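Local coordinates for alpha-glucosidase (Pseudoalteromonas sp. K8, PDB 5HQA), which hydrolyses alpha-glucosides as a glycoside hydrolase of family 97, is activated by chloride, and binds acarbose and calcium, at residues T170-K175 against M195-R200; T230-E235 against S243-N248; Y23-K28 against S106-R111; D239-D244 against I568-K573; N121-T126 against G222-P227. All coordinates share one frame; numbering follows the deposited sequence. Where two conformers were deposited one is given.

Interaction 1: T170-K175 against M195-R200; sequences TPFTFK and MVLNQR
Phe-172 and Leu-197 meet inside the N-terminal beta-sandwich, a fold of the galactose mutarotase type. Strand 172-175 belongs to one of its two antiparallel sheets and strand 195-199 to the other. No direct hydrogen bond joins the two segments, so the contact is mostly packing between the sheets. Leu-197 carries it. Its CD1 methyl lies 3.6 Å from CD2 of Phe-172 and also touches CB of that residue. The two side chains meet at a slant. Phe-172 has CG opposite its own backbone N (chi1 174°), which sets the CD2 side of the ring against the leucine methyl. Thr-170 adds a second apolar touch. Its CG2 comes within 3.9 Å of CG of Leu-197, with the two side chains at about a right angle, and within 4.0 Å of the carbonyl O of Met-195. The hydroxyl of Thr-170 bonds outside the two segments: OG1 is hydrogen-bonded to ND1 of His-185 and to NZ of Lys-440. One ordered water bridges the backbones. It accepts from N of Thr-170 at 3.2 Å and donates to O of Met-195 at 2.8 Å. The peptide bond from Thr-170 to Pro-171 is cis. Strand 172-175 runs between strands 141-144 and 181-187. Leu-197 also leans on Ile-184 of the latter, and the Phe-172 ring meets Phe-205 of strand 204-209, the partner of strand 195-199.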
# COMPACT_ATOMS: atom_id res chain seq x y z
N THR A 170 -11.20 1.09 1.13
CA THR A 170 -10.42 1.49 2.29
C THR A 170 -8.94 1.40 1.95
O THR A 170 -8.56 0.64 1.06
CB THR A 170 -10.75 0.62 3.53
OG1 THR A 170 -10.10 -0.65 3.43
CG2 THR A 170 -12.27 0.42 3.68
N PRO A 171 -8.07 2.15 2.66
CA PRO A 171 -8.30 3.07 3.79
C PRO A 171 -9.20 4.23 3.41
O PRO A 171 -8.98 4.90 2.39
CB PRO A 171 -6.89 3.56 4.14
CG PRO A 171 -5.98 2.51 3.59
CD PRO A 171 -6.64 2.06 2.33
N PHE A 172 -10.23 4.44 4.21
CA PHE A 172 -11.23 5.47 3.96
C PHE A 172 -11.03 6.54 5.02
O PHE A 172 -11.30 6.30 6.21
CB PHE A 172 -12.64 4.87 4.03
CG PHE A 172 -13.74 5.89 3.93
CD1 PHE A 172 -13.77 6.78 2.86
CD2 PHE A 172 -14.75 5.93 4.87
CE1 PHE A 172 -14.81 7.71 2.75
CE2 PHE A 172 -15.79 6.86 4.77
CZ PHE A 172 -15.81 7.75 3.71
N THR A 173 -10.54 7.71 4.60
CA THR A 173 -10.07 8.76 5.50
C THR A 173 -10.97 9.98 5.42
O THR A 173 -11.34 10.43 4.34
CB THR A 173 -8.63 9.14 5.14
OG1 THR A 173 -7.80 7.99 5.31
CG2 THR A 173 -8.12 10.27 6.04
N PHE A 174 -11.29 10.54 6.58
CA PHE A 174 -12.12 11.74 6.63
C PHE A 174 -11.80 12.51 7.90
O PHE A 174 -11.08 12.02 8.78
CB PHE A 174 -13.61 11.37 6.53
CG PHE A 174 -14.08 10.43 7.62
CD1 PHE A 174 -13.97 9.05 7.46
CD2 PHE A 174 -14.62 10.93 8.79
CE1 PHE A 174 -14.40 8.19 8.46
CE2 PHE A 174 -15.05 10.08 9.79
CZ PHE A 174 -14.94 8.72 9.63
N LYS A 175 -12.32 13.73 8.00
CA LYS A 175 -12.20 14.50 9.23
C LYS A 175 -13.57 15.04 9.61
O LYS A 175 -14.40 15.31 8.74
CB LYS A 175 -11.20 15.66 9.10
CG LYS A 175 -11.62 16.74 8.13
CD LYS A 175 -10.68 17.94 8.20
CE LYS A 175 -11.12 19.02 7.21
NZ LYS A 175 -10.21 20.20 7.22
N MET A 195 -13.49 -5.91 2.64
CA MET A 195 -14.56 -5.01 3.04
C MET A 195 -14.51 -3.73 2.21
O MET A 195 -13.48 -3.06 2.14
CB MET A 195 -14.44 -4.69 4.53
CG MET A 195 -15.50 -3.73 5.05
SD MET A 195 -15.26 -3.43 6.82
CE MET A 195 -13.74 -2.45 6.84
N VAL A 196 -15.62 -3.42 1.57
CA VAL A 196 -15.91 -2.12 0.99
C VAL A 196 -16.89 -1.43 1.93
O VAL A 196 -17.61 -2.11 2.68
CB VAL A 196 -16.49 -2.36 -0.42
CG1 VAL A 196 -17.44 -1.29 -0.85
CG2 VAL A 196 -15.35 -2.62 -1.43
N LEU A 197 -16.92 -0.10 1.96
CA LEU A 197 -17.82 0.62 2.85
C LEU A 197 -18.99 1.19 2.05
O LEU A 197 -18.79 1.92 1.09
CB LEU A 197 -17.11 1.73 3.61
CG LEU A 197 -16.01 1.23 4.55
CD1 LEU A 197 -15.31 2.40 5.24
CD2 LEU A 197 -16.60 0.24 5.56
N ASN A 198 -20.21 0.88 2.49
CA ASN A 198 -21.43 1.22 1.77
C ASN A 198 -22.24 2.13 2.68
O ASN A 198 -22.74 1.68 3.72
CB ASN A 198 -22.19 -0.06 1.41
CG ASN A 198 -23.45 0.19 0.60
OD1 ASN A 198 -24.01 1.28 0.59
ND2 ASN A 198 -23.92 -0.86 -0.06
N GLN A 199 -22.38 3.40 2.32
CA GLN A 199 -23.11 4.33 3.17
C GLN A 199 -24.61 4.05 3.05
O GLN A 199 -25.17 4.15 1.95
CB GLN A 199 -22.79 5.78 2.82
CG GLN A 199 -23.32 6.73 3.89
CD GLN A 199 -22.88 8.18 3.72
OE1 GLN A 199 -23.35 9.05 4.44
NE2 GLN A 199 -21.98 8.44 2.76
N ARG A 200 -25.24 3.71 4.17
CA ARG A 200 -26.66 3.38 4.16
C ARG A 200 -27.46 4.62 4.55
O ARG A 200 -27.51 5.58 3.79
CB ARG A 200 -26.92 2.17 5.07
CG ARG A 200 -26.04 0.96 4.72
CD ARG A 200 -25.99 0.66 3.20
NE ARG A 200 -27.32 0.41 2.66
CZ ARG A 200 -27.69 0.65 1.40
NH1 ARG A 200 -26.82 1.17 0.54
NH2 ARG A 200 -28.93 0.39 1.02
O HOH W 1 -11.90 -1.86 0.11

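Interaction 2: T230-E235 against S243-N248; sequences TIQIGE and SDIILN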
# COMPACT_ATOMS: atom_id res chain seq x y z
N THR A 230 -10.44 -1.80 11.39
CA THR A 230 -9.61 -0.82 12.07
C THR A 230 -10.19 0.58 11.92
O THR A 230 -10.69 0.95 10.85
CB THR A 230 -8.15 -0.82 11.56
OG1 THR A 230 -8.09 -0.44 10.18
CG2 THR A 230 -7.53 -2.20 11.70
N ILE A 231 -10.12 1.35 13.01
CA ILE A 231 -10.57 2.73 13.04
C ILE A 231 -9.43 3.54 13.64
O ILE A 231 -9.25 3.56 14.87
CB ILE A 231 -11.86 2.92 13.85
CG1 ILE A 231 -12.95 1.96 13.34
CG2 ILE A 231 -12.31 4.37 13.75
CD1 ILE A 231 -14.19 1.90 14.24
N GLN A 232 -8.65 4.21 12.79
CA GLN A 232 -7.63 5.13 13.28
C GLN A 232 -8.27 6.46 13.62
O GLN A 232 -9.14 6.95 12.89
CB GLN A 232 -6.53 5.32 12.23
CG GLN A 232 -5.72 4.06 11.96
CD GLN A 232 -4.57 4.32 11.01
OE1 GLN A 232 -4.55 3.80 9.88
NE2 GLN A 232 -3.61 5.10 11.46
N ILE A 233 -7.83 7.06 14.72
CA ILE A 233 -8.38 8.32 15.21
C ILE A 233 -7.23 9.18 15.71
O ILE A 233 -6.42 8.72 16.52
CB ILE A 233 -9.40 8.10 16.35
CG1 ILE A 233 -10.49 7.11 15.93
CG2 ILE A 233 -9.98 9.43 16.83
CD1 ILE A 233 -11.34 6.60 17.09
N GLY A 234 -7.16 10.43 15.25
CA GLY A 234 -6.12 11.32 15.73
C GLY A 234 -6.52 12.78 15.63
O GLY A 234 -7.37 13.16 14.81
N GLU A 235 -5.88 13.60 16.46
CA GLU A 235 -6.14 15.04 16.42
C GLU A 235 -5.62 15.67 15.14
O GLU A 235 -6.12 16.71 14.71
CB GLU A 235 -5.48 15.78 17.58
CG GLU A 235 -5.55 15.14 18.91
CD GLU A 235 -4.79 15.96 19.91
OE1 GLU A 235 -5.43 16.78 20.59
OE2 GLU A 235 -3.55 15.81 19.98
N SER A 243 1.00 5.88 12.92
CA SER A 243 0.52 4.74 13.70
C SER A 243 1.04 3.42 13.11
O SER A 243 1.20 3.28 11.90
CB SER A 243 -1.01 4.73 13.72
OG SER A 243 -1.49 3.55 14.34
N ASP A 244 1.31 2.45 14.00
CA ASP A 244 1.67 1.09 13.61
C ASP A 244 0.51 0.11 13.77
O ASP A 244 0.74 -1.11 13.84
CB ASP A 244 2.86 0.60 14.44
CG ASP A 244 4.14 1.35 14.12
OD1 ASP A 244 4.55 1.38 12.94
OD2 ASP A 244 4.74 1.91 15.07
N ILE A 245 -0.72 0.60 13.85
CA ILE A 245 -1.83 -0.27 14.24
C ILE A 245 -2.02 -1.41 13.23
O ILE A 245 -2.29 -2.55 13.61
CB ILE A 245 -3.11 0.55 14.46
CG1 ILE A 245 -4.21 -0.32 15.06
CG2 ILE A 245 -3.59 1.19 13.14
CD1 ILE A 245 -5.41 0.49 15.48
N ILE A 246 -1.84 -1.13 11.93
CA ILE A 246 -2.07 -2.18 10.94
C ILE A 246 -1.08 -3.32 11.14
O ILE A 246 -1.47 -4.50 11.20
CB ILE A 246 -1.99 -1.62 9.51
CG1 ILE A 246 -3.08 -0.55 9.28
CG2 ILE A 246 -2.15 -2.75 8.49
CD1 ILE A 246 -4.50 -1.04 9.56
N LEU A 247 0.21 -3.01 11.26
CA LEU A 247 1.19 -4.05 11.52
C LEU A 247 0.92 -4.76 12.83
O LEU A 247 1.05 -5.99 12.92
CB LEU A 247 2.61 -3.48 11.53
CG LEU A 247 3.22 -3.07 10.19
CD1 LEU A 247 4.54 -2.35 10.45
CD2 LEU A 247 3.44 -4.30 9.31
N ASN A 248 0.57 -4.01 13.88
CA ASN A 248 0.40 -4.61 15.20
C ASN A 248 -0.75 -5.59 15.25
O ASN A 248 -0.79 -6.45 16.14
CB ASN A 248 0.20 -3.53 16.26
CG ASN A 248 1.52 -3.03 16.83
OD1 ASN A 248 2.47 -3.80 16.95
ND2 ASN A 248 1.58 -1.75 17.17
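The end of strand 224-234 passes beside the start of the short helix 245-248, with CA of Thr-230 7.7 Å from CA of Ile-246 and CA of Gln-232 8.0 Å from CA of Ile-245. Before the helix, Ser-243 forms an ST turn: its OG accepts from N of Ile-245 at 3.1 Å, with an N-H...O angle of 149°. The helix then opens with the backbone bond from N of Asn-248 to O of Asp-244. Asp-244 is the N-cap residue, but its carboxylate makes a salt bridge with Arg-73 and no capping bond. Across the contact, Gln-232 does most of the work. Its extended chain slides past Ile-245 in the opposite direction, and its CG lies 3.8 Å from CG2 of Ile-245. The amide end reaches Ser-243, with NE2 3.5 Å from CB of that residue. The polar partner of NE2 is the carbonyl O of Leu-240, near the end of helix 237-241. Thr-230 meets Ile-246 nearly at a right angle. The CD1 methyl of Ile-246 lies 3.7 Å from OG1 of Thr-230 and also touches CG2 of that threonine. A leucine in place of Gln-232 would probably leave the carbonyl of Leu-240 without this amide donor and withdraw the contact with Ser-243. The pairing is thus of mixed character. Most of the touching is done by aliphatic carbons, with OG1 of Thr-230 and NE2 of Gln-232 lying against carbon. NE2 of Gln-232 bonds to O of Leu-240, and OG of Ser-243 to OG of Ser-106 as well as N of Ile-245, so the strand is linked to helix 237-241, and the ST turn to the residue just before strand 107-114.

Interaction 3: Y23-K28 against S106-R111; sequences YSISFK and SGVGFR
The hydroxyl of Tyr-23 is hydrogen-bonded to the backbone O of Glu-131, and the same oxygen packs on Phe-110. OH of Tyr-23 lies 3.8 Å from CE2 of Phe-110 and equally near CZ of that ring. The two rings meet at a slant, with centroids 4.9 Å apart and planes at 52°. Both residues have CG placed between the backbone N and the carbonyl carbon (chi1 74° for Tyr-23, 64° for Phe-110). From these positions the two side chains reach across the gap between the sheets and cross at about a right angle. Next along the strands, Ile-25 and Val-108 point at each other tip to tip. CD1 of Ile-25 is 3.7 Å from CG2 of Val-108 in one of the two conformers of that valine. CG1 of Ile-25 also sits at the edge of the Tyr-23 ring, in its plane. An alanine replacing Tyr-23 would probably open a gap beside Phe-110 and leave the carbonyl of Glu-131 without its hydroxyl partner. Strand 22-27 lies in one sheet of the N-terminal beta-sandwich and strand 107-114 in the other. The contact between them is apolar core packing, with the one buried phenol oxygen satisfied by a main-chain carbonyl.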
# COMPACT_ATOMS: atom_id res chain seq x y z
N TYR A 23 -21.50 -1.10 19.00
CA TYR A 23 -20.42 -0.40 19.67
C TYR A 23 -20.48 1.07 19.29
O TYR A 23 -21.08 1.45 18.27
CB TYR A 23 -19.04 -1.00 19.31
CG TYR A 23 -18.60 -0.63 17.92
CD1 TYR A 23 -19.10 -1.32 16.81
CD2 TYR A 23 -17.72 0.42 17.70
CE1 TYR A 23 -18.72 -0.96 15.52
CE2 TYR A 23 -17.34 0.78 16.42
CZ TYR A 23 -17.84 0.09 15.34
OH TYR A 23 -17.46 0.46 14.08
N SER A 24 -19.88 1.91 20.13
CA SER A 24 -19.69 3.32 19.84
C SER A 24 -18.32 3.74 20.37
O SER A 24 -17.73 3.05 21.21
CB SER A 24 -20.80 4.19 20.45
OG SER A 24 -20.76 4.13 21.87
N ILE A 25 -17.81 4.86 19.87
CA ILE A 25 -16.46 5.29 20.22
C ILE A 25 -16.47 6.79 20.48
O ILE A 25 -17.02 7.56 19.68
CB ILE A 25 -15.44 4.96 19.11
CG1 ILE A 25 -15.46 3.46 18.77
CG2 ILE A 25 -14.03 5.43 19.52
CD1 ILE A 25 -14.52 3.10 17.66
N SER A 26 -15.85 7.21 21.57
CA SER A 26 -15.59 8.62 21.82
C SER A 26 -14.09 8.90 21.78
O SER A 26 -13.26 8.02 22.05
CB SER A 26 -16.15 9.06 23.18
OG SER A 26 -15.45 8.43 24.23
N PHE A 27 -13.75 10.13 21.42
CA PHE A 27 -12.38 10.60 21.42
C PHE A 27 -12.35 11.87 22.25
O PHE A 27 -13.07 12.82 21.95
CB PHE A 27 -11.88 10.87 19.99
CG PHE A 27 -10.43 11.28 19.91
CD1 PHE A 27 -9.43 10.46 20.41
CD2 PHE A 27 -10.07 12.48 19.31
CE1 PHE A 27 -8.09 10.84 20.34
CE2 PHE A 27 -8.72 12.86 19.22
CZ PHE A 27 -7.74 12.04 19.73
N LYS A 28 -11.54 11.86 23.31
CA LYS A 28 -11.50 12.97 24.26
C LYS A 28 -12.91 13.34 24.73
O LYS A 28 -13.28 14.51 24.81
CB LYS A 28 -10.78 14.17 23.65
CG LYS A 28 -9.35 13.85 23.28
CD LYS A 28 -8.71 15.01 22.57
CE LYS A 28 -7.21 14.90 22.62
NZ LYS A 28 -6.64 16.23 22.32
N SER A 106 -3.67 5.32 19.16
CA SER A 106 -3.87 5.83 17.82
C SER A 106 -5.09 5.25 17.11
O SER A 106 -5.33 5.60 15.94
CB SER A 106 -2.63 5.58 16.97
OG SER A 106 -2.35 4.19 16.89
N GLY A 107 -5.87 4.38 17.75
CA GLY A 107 -7.03 3.82 17.08
C GLY A 107 -7.45 2.50 17.70
O GLY A 107 -6.92 2.06 18.72
N VAL A 108 -8.45 1.88 17.07
CA VAL A 108 -9.01 0.64 17.60
C VAL A 108 -9.13 -0.39 16.49
O VAL A 108 -9.39 -0.07 15.32
CB VAL A 108 -10.38 0.87 18.28
CG1 VAL A 108 -10.31 2.02 19.25
CG2 VAL A 108 -11.47 1.08 17.26
N GLY A 109 -8.95 -1.64 16.86
CA GLY A 109 -9.19 -2.77 15.97
C GLY A 109 -10.16 -3.72 16.63
O GLY A 109 -10.14 -3.89 17.86
N PHE A 110 -11.04 -4.32 15.83
CA PHE A 110 -11.90 -5.36 16.38
C PHE A 110 -12.14 -6.46 15.35
O PHE A 110 -12.08 -6.23 14.14
CB PHE A 110 -13.25 -4.80 16.92
CG PHE A 110 -14.14 -4.18 15.87
CD1 PHE A 110 -15.09 -4.94 15.21
CD2 PHE A 110 -14.06 -2.82 15.59
CE1 PHE A 110 -15.93 -4.37 14.25
CE2 PHE A 110 -14.89 -2.24 14.63
CZ PHE A 110 -15.83 -3.02 13.96
N ARG A 111 -12.41 -7.66 15.85
CA ARG A 111 -12.74 -8.77 14.97
C ARG A 111 -13.72 -9.69 15.68
O ARG A 111 -13.81 -9.71 16.91
CB ARG A 111 -11.50 -9.56 14.54
CG ARG A 111 -10.94 -10.45 15.65
CD ARG A 111 -9.81 -11.31 15.13
NE ARG A 111 -9.32 -12.22 16.16
CZ ARG A 111 -8.21 -12.93 16.06
NH1 ARG A 111 -7.45 -12.83 14.97
NH2 ARG A 111 -7.84 -13.73 17.05

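Interaction 4: D239-D244 against I568-K573; sequences DLVNSD and IVFARK
The end of helix 237-241 faces strand 567-574, with CA of Val-241 9.9 Å from CA of Phe-570, so side chains alone bridge the gap. Val-241 carries the contact from the helix. Its CG1 methyl presses on the tip of the Phe-570 ring, 3.3 Å from CZ, a tight approach made at a slant to the ring. This methyl lies opposite the backbone N of Val-241 (chi1 172°), while the other one, CG2, is 4.3 Å from CD1 of Ile-568. The Phe-570 ring is also covered from its own strand. NH2 of Arg-572 lies 3.3 Å above the ring plane, over its centre. That guanidinium is fixed further by Ser-557 and the carbonyl of Val-521, and it makes a cation-pi contact with Trp-554. Beside the contact, Asn-242 accepts a hydrogen bond through OD1 from N of Ala-559 on strand 554-563. The bound magnesium ion is about 11 Å from the Ile-568 side chain. Between the two segments the contact is purely apolar. A helix of the N-terminal region thus rests on the C-terminal sheet largely through Val-241, and Asn-242 adds a hydrogen bond to that sheet.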
# COMPACT_ATOMS: atom_id res chain seq x y z
N ASP A 239 -1.14 12.13 12.67
CA ASP A 239 -1.32 11.08 13.67
C ASP A 239 -1.84 9.80 13.04
O ASP A 239 -1.58 8.71 13.56
CB ASP A 239 -2.27 11.54 14.78
CG ASP A 239 -1.71 12.69 15.60
OD1 ASP A 239 -0.47 12.84 15.65
OD2 ASP A 239 -2.51 13.43 16.20
N LEU A 240 -2.57 9.90 11.93
CA LEU A 240 -2.94 8.70 11.18
C LEU A 240 -1.70 8.04 10.59
O LEU A 240 -1.56 6.82 10.63
CB LEU A 240 -3.91 9.05 10.05
CG LEU A 240 -5.22 9.77 10.40
CD1 LEU A 240 -6.03 9.99 9.13
CD2 LEU A 240 -6.00 8.96 11.40
N VAL A 241 -0.81 8.85 10.02
CA VAL A 241 0.36 8.32 9.33
C VAL A 241 1.29 7.61 10.31
O VAL A 241 1.78 6.50 10.03
CB VAL A 241 1.08 9.46 8.59
CG1 VAL A 241 2.39 8.98 8.03
CG2 VAL A 241 0.18 10.02 7.48
N ASN A 242 1.53 8.20 11.47
CA ASN A 242 2.56 7.71 12.40
C ASN A 242 2.10 6.52 13.25
O ASN A 242 2.80 6.16 14.20
CB ASN A 242 3.03 8.86 13.29
CG ASN A 242 3.80 9.89 12.51
OD1 ASN A 242 4.55 9.54 11.59
ND2 ASN A 242 3.63 11.16 12.85
N SER A 243 1.00 5.88 12.92
CA SER A 243 0.52 4.74 13.70
C SER A 243 1.04 3.42 13.11
O SER A 243 1.20 3.28 11.90
CB SER A 243 -1.01 4.73 13.72
OG SER A 243 -1.49 3.55 14.34
N ASP A 244 1.31 2.45 14.00
CA ASP A 244 1.67 1.09 13.61
C ASP A 244 0.51 0.11 13.77
O ASP A 244 0.74 -1.11 13.84
CB ASP A 244 2.86 0.60 14.44
CG ASP A 244 4.14 1.35 14.12
OD1 ASP A 244 4.55 1.38 12.94
OD2 ASP A 244 4.74 1.91 15.07
N ILE A 568 2.64 17.05 2.72
CA ILE A 568 3.17 16.17 3.75
C ILE A 568 4.68 16.35 3.81
O ILE A 568 5.34 16.59 2.79
CB ILE A 568 2.79 14.68 3.52
CG1 ILE A 568 3.39 13.81 4.63
CG2 ILE A 568 3.24 14.22 2.15
CD1 ILE A 568 2.50 12.76 5.18
N VAL A 569 5.24 16.24 5.02
CA VAL A 569 6.67 16.29 5.28
C VAL A 569 7.05 15.04 6.08
O VAL A 569 6.51 14.82 7.17
CB VAL A 569 7.09 17.55 6.05
CG1 VAL A 569 8.61 17.59 6.21
CG2 VAL A 569 6.57 18.80 5.35
N PHE A 570 7.99 14.25 5.55
CA PHE A 570 8.49 13.06 6.22
C PHE A 570 9.96 13.24 6.55
O PHE A 570 10.72 13.78 5.75
CB PHE A 570 8.37 11.82 5.32
CG PHE A 570 7.29 10.86 5.73
CD1 PHE A 570 7.49 10.00 6.80
CD2 PHE A 570 6.11 10.77 5.01
CE1 PHE A 570 6.50 9.07 7.17
CE2 PHE A 570 5.13 9.85 5.36
CZ PHE A 570 5.33 9.00 6.44
N ALA A 571 10.36 12.80 7.75
CA ALA A 571 11.76 12.60 8.09
C ALA A 571 11.96 11.13 8.45
O ALA A 571 11.15 10.55 9.19
CB ALA A 571 12.18 13.50 9.26
N ARG A 572 13.02 10.51 7.92
CA ARG A 572 13.29 9.10 8.19
C ARG A 572 14.78 8.90 8.41
O ARG A 572 15.61 9.52 7.75
CB ARG A 572 12.82 8.20 7.04
CG ARG A 572 11.39 8.41 6.58
CD ARG A 572 11.03 7.40 5.51
NE ARG A 572 9.80 7.74 4.77
CZ ARG A 572 8.62 7.17 4.96
NH1 ARG A 572 8.47 6.22 5.89
NH2 ARG A 572 7.58 7.53 4.22
N LYS A 573 15.11 8.01 9.34
CA LYS A 573 16.50 7.69 9.66
C LYS A 573 16.85 6.34 9.06
O LYS A 573 16.12 5.36 9.26
CB LYS A 573 16.73 7.66 11.18
CG LYS A 573 18.20 7.72 11.55
CD LYS A 573 18.42 7.63 13.07
CE LYS A 573 19.89 7.80 13.41
NZ LYS A 573 20.15 7.71 14.88

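Interaction 5: N121-T126 against G222-P227; sequences NNIEIT and GAFNTP
One hydrogen bond joins the backbones: N of Gly-222 donates to O of Asn-121 at 2.8 Å, with an N-H...O angle of 164°. The bond is nearly straight at the hydrogen, yet the donor stands well above the carbonyl plane. Here the two chains are close, with 4.6 Å between the CA atoms. They then splay apart, and the CA atoms of Ile-125 and Thr-226 are 10.9 Å from each other. Gly-222 has a positive phi, at the point where the chain leaves strand 218-221 for strand 224-234.

Apolar packing fills the widening gap. Two isoleucine methyls meet the Phe-224 ring from the same side of its plane. CD1 of Ile-123 touches its CE1 at 3.8 Å, and CD1 of Ile-125 touches its CE2 at 3.7 Å. Both methyls approach the ring at a slant. Ile-123 crosses the phenylalanine at about a right angle, whereas Ile-125 and Phe-224 approach each other from opposite directions. Phe-224 has its CG in the crowded position between backbone N and carbonyl carbon (chi1 68°), which sends the ring toward strand 122-134. O of Gly-222 lies at the ring edge, in its plane. Phe-40 of strand 30-42 adds an edge-to-face meeting.

Two polar side chains bond beside this packing. OG1 of Thr-226 donates to O of Pro-227 at 2.9 Å and is also bonded to N of Tyr-112. OD1 of Asn-122 takes a bond from Gln-221.

The chemistry changes along the contact. A main-chain bond closes the solvent-facing end, and a buried aromatic ring packed on two isoleucine methyls joins the two sheets of the sandwich further in.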
# COMPACT_ATOMS: atom_id res chain seq x y z
N ASN A 121 -21.85 -25.50 10.56
CA ASN A 121 -21.05 -26.41 9.75
C ASN A 121 -20.53 -25.67 8.52
O ASN A 121 -19.80 -24.68 8.67
CB ASN A 121 -21.89 -27.63 9.38
CG ASN A 121 -22.48 -28.29 10.61
OD1 ASN A 121 -21.75 -28.62 11.55
ND2 ASN A 121 -23.81 -28.43 10.64
N ASN A 122 -20.89 -26.11 7.32
CA ASN A 122 -20.46 -25.40 6.12
C ASN A 122 -21.35 -24.18 5.97
O ASN A 122 -22.55 -24.32 5.70
CB ASN A 122 -20.53 -26.30 4.90
CG ASN A 122 -19.58 -27.46 5.00
OD1 ASN A 122 -18.39 -27.29 5.23
ND2 ASN A 122 -20.11 -28.67 4.84
N ILE A 123 -20.79 -23.00 6.15
CA ILE A 123 -21.61 -21.80 6.11
C ILE A 123 -21.09 -20.87 5.03
O ILE A 123 -19.94 -20.95 4.59
CB ILE A 123 -21.67 -21.08 7.48
CG1 ILE A 123 -20.29 -20.69 7.96
CG2 ILE A 123 -22.35 -21.96 8.52
CD1 ILE A 123 -20.04 -19.23 7.85
N GLU A 124 -21.98 -20.00 4.57
CA GLU A 124 -21.66 -19.00 3.56
C GLU A 124 -22.20 -17.67 4.06
O GLU A 124 -23.41 -17.48 4.12
CB GLU A 124 -22.25 -19.38 2.20
CG GLU A 124 -21.72 -20.70 1.68
CD GLU A 124 -22.28 -21.06 0.33
OE1 GLU A 124 -21.50 -21.11 -0.65
OE2 GLU A 124 -23.50 -21.28 0.23
N ILE A 125 -21.29 -16.77 4.42
CA ILE A 125 -21.70 -15.43 4.83
C ILE A 125 -22.20 -14.68 3.61
O ILE A 125 -21.51 -14.61 2.58
CB ILE A 125 -20.54 -14.69 5.50
CG1 ILE A 125 -20.10 -15.40 6.77
CG2 ILE A 125 -20.92 -13.22 5.78
CD1 ILE A 125 -18.79 -14.87 7.29
N THR A 126 -23.40 -14.11 3.71
CA THR A 126 -23.94 -13.25 2.67
C THR A 126 -23.92 -11.78 3.05
O THR A 126 -23.98 -10.94 2.16
CB THR A 126 -25.37 -13.66 2.32
OG1 THR A 126 -26.15 -13.69 3.52
CG2 THR A 126 -25.38 -15.05 1.68
N GLY A 222 -17.28 -24.39 9.84
CA GLY A 222 -17.17 -24.41 11.29
C GLY A 222 -16.69 -23.08 11.84
O GLY A 222 -16.88 -22.02 11.25
N ALA A 223 -16.05 -23.14 13.01
CA ALA A 223 -15.59 -21.94 13.69
C ALA A 223 -14.74 -21.08 12.76
O ALA A 223 -13.96 -21.60 11.95
CB ALA A 223 -14.77 -22.32 14.93
N PHE A 224 -14.91 -19.77 12.86
CA PHE A 224 -14.14 -18.85 12.04
C PHE A 224 -13.99 -17.52 12.76
O PHE A 224 -14.76 -17.20 13.67
CB PHE A 224 -14.79 -18.62 10.67
CG PHE A 224 -16.10 -17.86 10.73
CD1 PHE A 224 -17.29 -18.52 10.95
CD2 PHE A 224 -16.12 -16.48 10.56
CE1 PHE A 224 -18.49 -17.82 11.00
CE2 PHE A 224 -17.31 -15.78 10.61
CZ PHE A 224 -18.49 -16.45 10.83
N ASN A 225 -12.99 -16.76 12.33
CA ASN A 225 -12.80 -15.37 12.73
C ASN A 225 -12.90 -14.49 11.49
O ASN A 225 -12.74 -14.97 10.37
CB ASN A 225 -11.44 -15.16 13.41
CG ASN A 225 -11.23 -16.07 14.60
OD1 ASN A 225 -12.19 -16.49 15.25
ND2 ASN A 225 -9.98 -16.39 14.89
N THR A 226 -13.16 -13.21 11.69
CA THR A 226 -13.02 -12.23 10.62
C THR A 226 -11.64 -11.61 10.67
O THR A 226 -10.92 -11.71 11.67
CB THR A 226 -14.08 -11.14 10.75
OG1 THR A 226 -13.80 -10.36 11.93
CG2 THR A 226 -15.49 -11.72 10.82
N PRO A 227 -11.23 -10.92 9.61
CA PRO A 227 -10.10 -9.99 9.73
C PRO A 227 -10.43 -8.90 10.74
O PRO A 227 -11.58 -8.73 11.16
CB PRO A 227 -9.94 -9.42 8.31
CG PRO A 227 -10.66 -10.41 7.40
CD PRO A 227 -11.79 -10.94 8.24

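In the fold
Interactions 1, 2, 3 and 5 lie in the N-terminal beta-sandwich. Interactions 1, 3 and 5 each join its two antiparallel sheets. Strand 224-234 serves both interaction 5 and interaction 2, whose centres are 26 Å apart, and it is the sheet neighbour of strand 107-114 of interaction 3. Interactions 2 and 3 are close, 10 Å between centres, and Ser-243 bonds to Ser-106 there. Along the chain interaction 3 closes first, and interaction 1 is nested in the loop closed by interaction 5. Interaction 4 shares Ser-243 and Asp-244 with interaction 2. It spans more than 300 residues, bringing the sandwich against the C-terminal sheet.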